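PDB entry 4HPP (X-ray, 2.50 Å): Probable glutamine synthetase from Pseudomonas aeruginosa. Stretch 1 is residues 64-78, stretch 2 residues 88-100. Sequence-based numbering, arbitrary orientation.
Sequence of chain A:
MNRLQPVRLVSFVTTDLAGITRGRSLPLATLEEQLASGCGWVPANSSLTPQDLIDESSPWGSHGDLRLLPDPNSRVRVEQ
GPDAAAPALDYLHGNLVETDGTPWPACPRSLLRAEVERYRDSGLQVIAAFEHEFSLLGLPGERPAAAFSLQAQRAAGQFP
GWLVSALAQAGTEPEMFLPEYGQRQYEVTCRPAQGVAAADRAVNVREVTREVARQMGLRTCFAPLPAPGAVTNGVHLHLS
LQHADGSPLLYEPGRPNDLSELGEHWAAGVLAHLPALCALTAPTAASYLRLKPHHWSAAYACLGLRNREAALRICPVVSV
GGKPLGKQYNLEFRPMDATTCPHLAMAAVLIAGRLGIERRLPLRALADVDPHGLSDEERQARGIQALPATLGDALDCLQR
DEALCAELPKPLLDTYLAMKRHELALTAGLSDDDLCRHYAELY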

# COMPACT_ATOMS: atom_id res chain seq x y z
N GLY A 64 -4.09 10.93 53.94
CA GLY A 64 -2.82 11.40 53.37
C GLY A 64 -2.23 10.36 52.44
O GLY A 64 -2.31 9.17 52.73
N ASP A 65 -1.66 10.83 51.32
CA ASP A 65 -1.05 9.96 50.29
C ASP A 65 0.29 9.20 50.62
O ASP A 65 0.98 9.51 51.59
CB ASP A 65 -1.06 10.64 48.91
CG ASP A 65 -0.32 11.98 48.88
OD1 ASP A 65 -0.16 12.63 49.94
OD2 ASP A 65 0.07 12.38 47.76
N LEU A 66 0.62 8.19 49.80
CA LEU A 66 1.65 7.18 50.11
C LEU A 66 2.89 7.26 49.21
O LEU A 66 2.91 7.98 48.22
CB LEU A 66 1.04 5.78 49.92
CG LEU A 66 -0.19 5.33 50.71
CD1 LEU A 66 -0.89 4.19 50.00
CD2 LEU A 66 0.21 4.89 52.10
N ARG A 67 3.91 6.46 49.54
CA ARG A 67 5.05 6.25 48.65
C ARG A 67 5.00 4.84 48.11
O ARG A 67 4.71 3.94 48.85
CB ARG A 67 6.37 6.40 49.38
CG ARG A 67 6.62 7.74 50.00
CD ARG A 67 6.39 8.89 49.03
NE ARG A 67 7.27 8.85 47.87
CZ ARG A 67 7.30 9.82 46.96
NH1 ARG A 67 6.51 10.87 47.11
NH2 ARG A 67 8.10 9.73 45.90
N LEU A 68 5.32 4.68 46.82
CA LEU A 68 5.49 3.41 46.16
C LEU A 68 6.99 3.22 46.03
O LEU A 68 7.65 3.90 45.22
CB LEU A 68 4.86 3.43 44.75
CG LEU A 68 5.02 2.12 43.96
CD1 LEU A 68 4.63 0.93 44.84
CD2 LEU A 68 4.25 2.05 42.63
N LEU A 69 7.51 2.30 46.82
CA LEU A 69 8.95 2.16 47.04
C LEU A 69 9.49 0.94 46.28
O LEU A 69 9.31 -0.18 46.75
CB LEU A 69 9.21 1.97 48.53
CG LEU A 69 10.42 2.70 49.12
CD1 LEU A 69 10.20 4.19 49.04
CD2 LEU A 69 10.63 2.26 50.56
N PRO A 70 10.11 1.15 45.11
CA PRO A 70 10.63 0.04 44.27
C PRO A 70 11.61 -0.85 45.05
O PRO A 70 12.49 -0.35 45.75
CB PRO A 70 11.36 0.76 43.13
CG PRO A 70 11.60 2.14 43.66
CD PRO A 70 10.43 2.47 44.55
N ASP A 71 11.42 -2.16 44.95
CA ASP A 71 12.35 -3.06 45.55
C ASP A 71 13.37 -3.37 44.46
O ASP A 71 12.99 -3.90 43.41
CB ASP A 71 11.64 -4.32 45.98
CG ASP A 71 12.55 -5.52 46.00
OD1 ASP A 71 13.75 -5.37 46.30
OD2 ASP A 71 12.07 -6.63 45.69
N PRO A 72 14.67 -3.05 44.70
CA PRO A 72 15.65 -3.10 43.59
C PRO A 72 15.85 -4.50 43.07
O PRO A 72 16.28 -4.68 41.93
CB PRO A 72 16.94 -2.57 44.21
CG PRO A 72 16.51 -1.91 45.51
CD PRO A 72 15.29 -2.61 45.98
N ASN A 73 15.54 -5.49 43.90
CA ASN A 73 15.77 -6.89 43.48
C ASN A 73 14.74 -7.50 42.51
O ASN A 73 14.96 -8.57 41.99
CB ASN A 73 16.04 -7.81 44.70
CG ASN A 73 17.36 -7.46 45.41
OD1 ASN A 73 18.42 -7.27 44.78
ND2 ASN A 73 17.30 -7.37 46.72
N SER A 74 13.65 -6.79 42.26
CA SER A 74 12.54 -7.29 41.46
C SER A 74 12.57 -6.72 40.04
O SER A 74 11.65 -6.98 39.28
CB SER A 74 11.27 -6.82 42.08
OG SER A 74 11.24 -5.40 42.00
N ARG A 75 13.59 -5.92 39.70
CA ARG A 75 13.67 -5.29 38.40
C ARG A 75 13.48 -6.22 37.19
O ARG A 75 14.10 -7.28 37.09
CB ARG A 75 14.97 -4.51 38.27
CG ARG A 75 15.06 -3.74 36.95
CD ARG A 75 15.82 -2.45 37.14
NE ARG A 75 15.90 -1.71 35.92
CZ ARG A 75 16.88 -0.86 35.66
NH1 ARG A 75 17.80 -0.63 36.59
NH2 ARG A 75 16.93 -0.23 34.49
N VAL A 76 12.61 -5.81 36.27
CA VAL A 76 12.43 -6.49 34.99
C VAL A 76 12.95 -5.63 33.85
O VAL A 76 12.62 -4.46 33.78
CB VAL A 76 10.95 -6.88 34.76
CG1 VAL A 76 10.73 -7.46 33.36
CG2 VAL A 76 10.60 -7.95 35.78
N ARG A 77 13.76 -6.22 32.98
CA ARG A 77 14.37 -5.50 31.87
C ARG A 77 14.18 -6.37 30.66
O ARG A 77 14.86 -7.39 30.54
CB ARG A 77 15.91 -5.37 32.06
CG ARG A 77 16.52 -4.41 33.09
CD ARG A 77 17.68 -3.74 32.34
NE ARG A 77 19.02 -3.69 32.98
CZ ARG A 77 20.11 -3.06 32.47
NH1 ARG A 77 20.07 -2.39 31.30
NH2 ARG A 77 21.27 -3.09 33.13
N VAL A 78 13.30 -5.98 29.74
CA VAL A 78 13.22 -6.66 28.43
C VAL A 78 13.68 -5.62 27.44
O VAL A 78 12.96 -4.64 27.17
CB VAL A 78 11.78 -7.10 28.04
CG1 VAL A 78 11.75 -7.76 26.66
CG2 VAL A 78 11.07 -7.92 29.17
N ALA A 88 12.34 -0.46 25.37
CA ALA A 88 12.51 -1.50 26.34
C ALA A 88 11.26 -1.47 27.27
O ALA A 88 10.57 -0.46 27.35
CB ALA A 88 13.79 -1.30 27.12
N LEU A 89 10.99 -2.58 27.92
CA LEU A 89 10.12 -2.66 29.04
C LEU A 89 10.96 -2.67 30.28
O LEU A 89 11.66 -3.63 30.53
CB LEU A 89 9.36 -3.97 28.95
CG LEU A 89 8.26 -4.15 30.02
CD1 LEU A 89 7.14 -3.10 29.96
CD2 LEU A 89 7.68 -5.55 29.92
N ASP A 90 10.89 -1.63 31.06
CA ASP A 90 11.73 -1.54 32.23
C ASP A 90 10.97 -1.08 33.43
O ASP A 90 10.45 0.02 33.44
CB ASP A 90 12.86 -0.57 31.95
CG ASP A 90 14.00 -0.71 32.91
OD1 ASP A 90 13.79 -1.28 34.04
OD2 ASP A 90 15.11 -0.24 32.52
N TYR A 91 10.89 -1.91 34.46
CA TYR A 91 10.11 -1.51 35.66
C TYR A 91 10.51 -2.38 36.84
O TYR A 91 11.09 -3.44 36.64
CB TYR A 91 8.56 -1.66 35.43
CG TYR A 91 8.18 -3.11 35.25
CD1 TYR A 91 7.93 -3.94 36.34
CD2 TYR A 91 8.09 -3.66 33.98
CE1 TYR A 91 7.57 -5.29 36.15
CE2 TYR A 91 7.72 -4.99 33.78
CZ TYR A 91 7.49 -5.81 34.87
OH TYR A 91 7.18 -7.15 34.64
N LEU A 92 10.19 -1.91 38.03
CA LEU A 92 10.46 -2.55 39.31
C LEU A 92 9.17 -2.62 40.16
O LEU A 92 8.37 -1.65 40.19
CB LEU A 92 11.46 -1.72 40.12
CG LEU A 92 12.86 -1.46 39.60
CD1 LEU A 92 12.88 -0.25 38.69
CD2 LEU A 92 13.83 -1.23 40.75
N HIS A 93 8.98 -3.74 40.86
CA HIS A 93 7.90 -3.91 41.79
C HIS A 93 8.25 -3.16 43.04
O HIS A 93 9.43 -3.09 43.43
CB HIS A 93 7.68 -5.36 42.12
CG HIS A 93 7.46 -6.21 40.91
ND1 HIS A 93 6.22 -6.61 40.53
CD2 HIS A 93 8.37 -6.74 39.98
CE1 HIS A 93 6.33 -7.36 39.39
NE2 HIS A 93 7.64 -7.44 39.05
N GLY A 94 7.23 -2.59 43.68
CA GLY A 94 7.46 -1.78 44.83
C GLY A 94 6.46 -2.15 45.90
O GLY A 94 5.41 -2.78 45.62
N ASN A 95 6.81 -1.77 47.12
CA ASN A 95 5.87 -1.86 48.23
C ASN A 95 5.35 -0.43 48.55
O ASN A 95 6.11 0.54 48.40
CB ASN A 95 6.53 -2.49 49.46
CG ASN A 95 7.42 -3.69 49.14
OD1 ASN A 95 7.07 -4.57 48.35
ND2 ASN A 95 8.58 -3.74 49.78
N LEU A 96 4.08 -0.33 48.98
CA LEU A 96 3.44 0.91 49.44
C LEU A 96 3.64 1.17 50.92
O LEU A 96 3.42 0.28 51.76
CB LEU A 96 1.94 0.85 49.16
CG LEU A 96 1.49 0.79 47.70
CD1 LEU A 96 -0.01 0.61 47.58
CD2 LEU A 96 1.87 2.07 46.98
N VAL A 97 4.04 2.40 51.24
CA VAL A 97 4.40 2.78 52.62
C VAL A 97 3.92 4.19 52.86
O VAL A 97 3.75 4.92 51.90
CB VAL A 97 5.93 2.67 52.85
CG1 VAL A 97 6.39 1.27 52.52
CG2 VAL A 97 6.71 3.66 51.98
N GLU A 98 3.68 4.57 54.12
CA GLU A 98 3.30 5.97 54.49
C GLU A 98 4.54 6.85 54.36
O GLU A 98 5.62 6.30 54.17
CB GLU A 98 2.67 5.99 55.88
CG GLU A 98 1.16 5.64 55.89
CD GLU A 98 0.80 4.42 56.75
OE1 GLU A 98 1.57 4.06 57.68
OE2 GLU A 98 -0.27 3.79 56.52
N THR A 99 4.44 8.19 54.42
CA THR A 99 5.62 9.05 53.99
C THR A 99 6.94 8.94 54.79
O THR A 99 8.02 9.29 54.27
CB THR A 99 5.28 10.57 53.77
OG1 THR A 99 4.43 11.05 54.82
CG2 THR A 99 4.60 10.81 52.44
N ASP A 100 6.84 8.45 56.02
CA ASP A 100 7.97 8.26 56.97
C ASP A 100 8.77 6.96 56.81
O ASP A 100 9.84 6.82 57.41
CB ASP A 100 7.45 8.32 58.44
CG ASP A 100 6.15 7.52 58.64
OD1 ASP A 100 5.34 7.88 59.51
OD2 ASP A 100 5.89 6.52 57.94

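Most of stretch 2 is one long strand that begins at L89, and stretch 1 pairs with it twice in antiparallel fashion, burying 1220 Å² in total. The backbone evidence is direct: R67 N to V97 O is 2.8 Å and L69 N to N95 O 2.7 Å, both returned by the partner amides, and the same reciprocal pattern joins V76 with Y91 and V78 with L89. Between these segments stretch 1 turns. D71 N still reaches H93 O at 2.7 Å, then S74, with chi1 in p, places OG 2.7 Å from D71 O, to which it donates, while accepting a weak bond from H93 N (N to OG 3.0 Å, 134°). A small hydroxyl thus ties the turn both to itself and to the long strand.

G94 lies opposite P70, their CA atoms only 3.7 Å apart. An ideal CB on G94 would sit 3.0 Å from L69 O, a clash, so the close approach depends on glycine here.

R75 has chi1 and chi3 in t, an extended chain that carries its guanidinium to D90, itself t at chi1. The contact is a two-pronged salt bridge, NE to OD1 2.9 Å and NH2 to OD2 2.7 Å, with OD2 near the guanidinium plane, the geometry that directs N-H bonds at both oxygens.

Y91 adopts p, with chi2 at 85°, which lays its ring against V76: V76 CB is 4.0 Å from the ring centroid and 24° off the normal, a CH-pi contact. On the same face, V78 CB meets L89 CB at 4.1 Å.

Farther along, L68 (t, p) brings CD1 within 3.7 Å of CD2 of L96 (m, t); both leucines are buried, as apolar branches suit. R67, m through chi3, packs CB 3.8 Å from V97 CG2, while its end leads away to polar partners elsewhere in the structure.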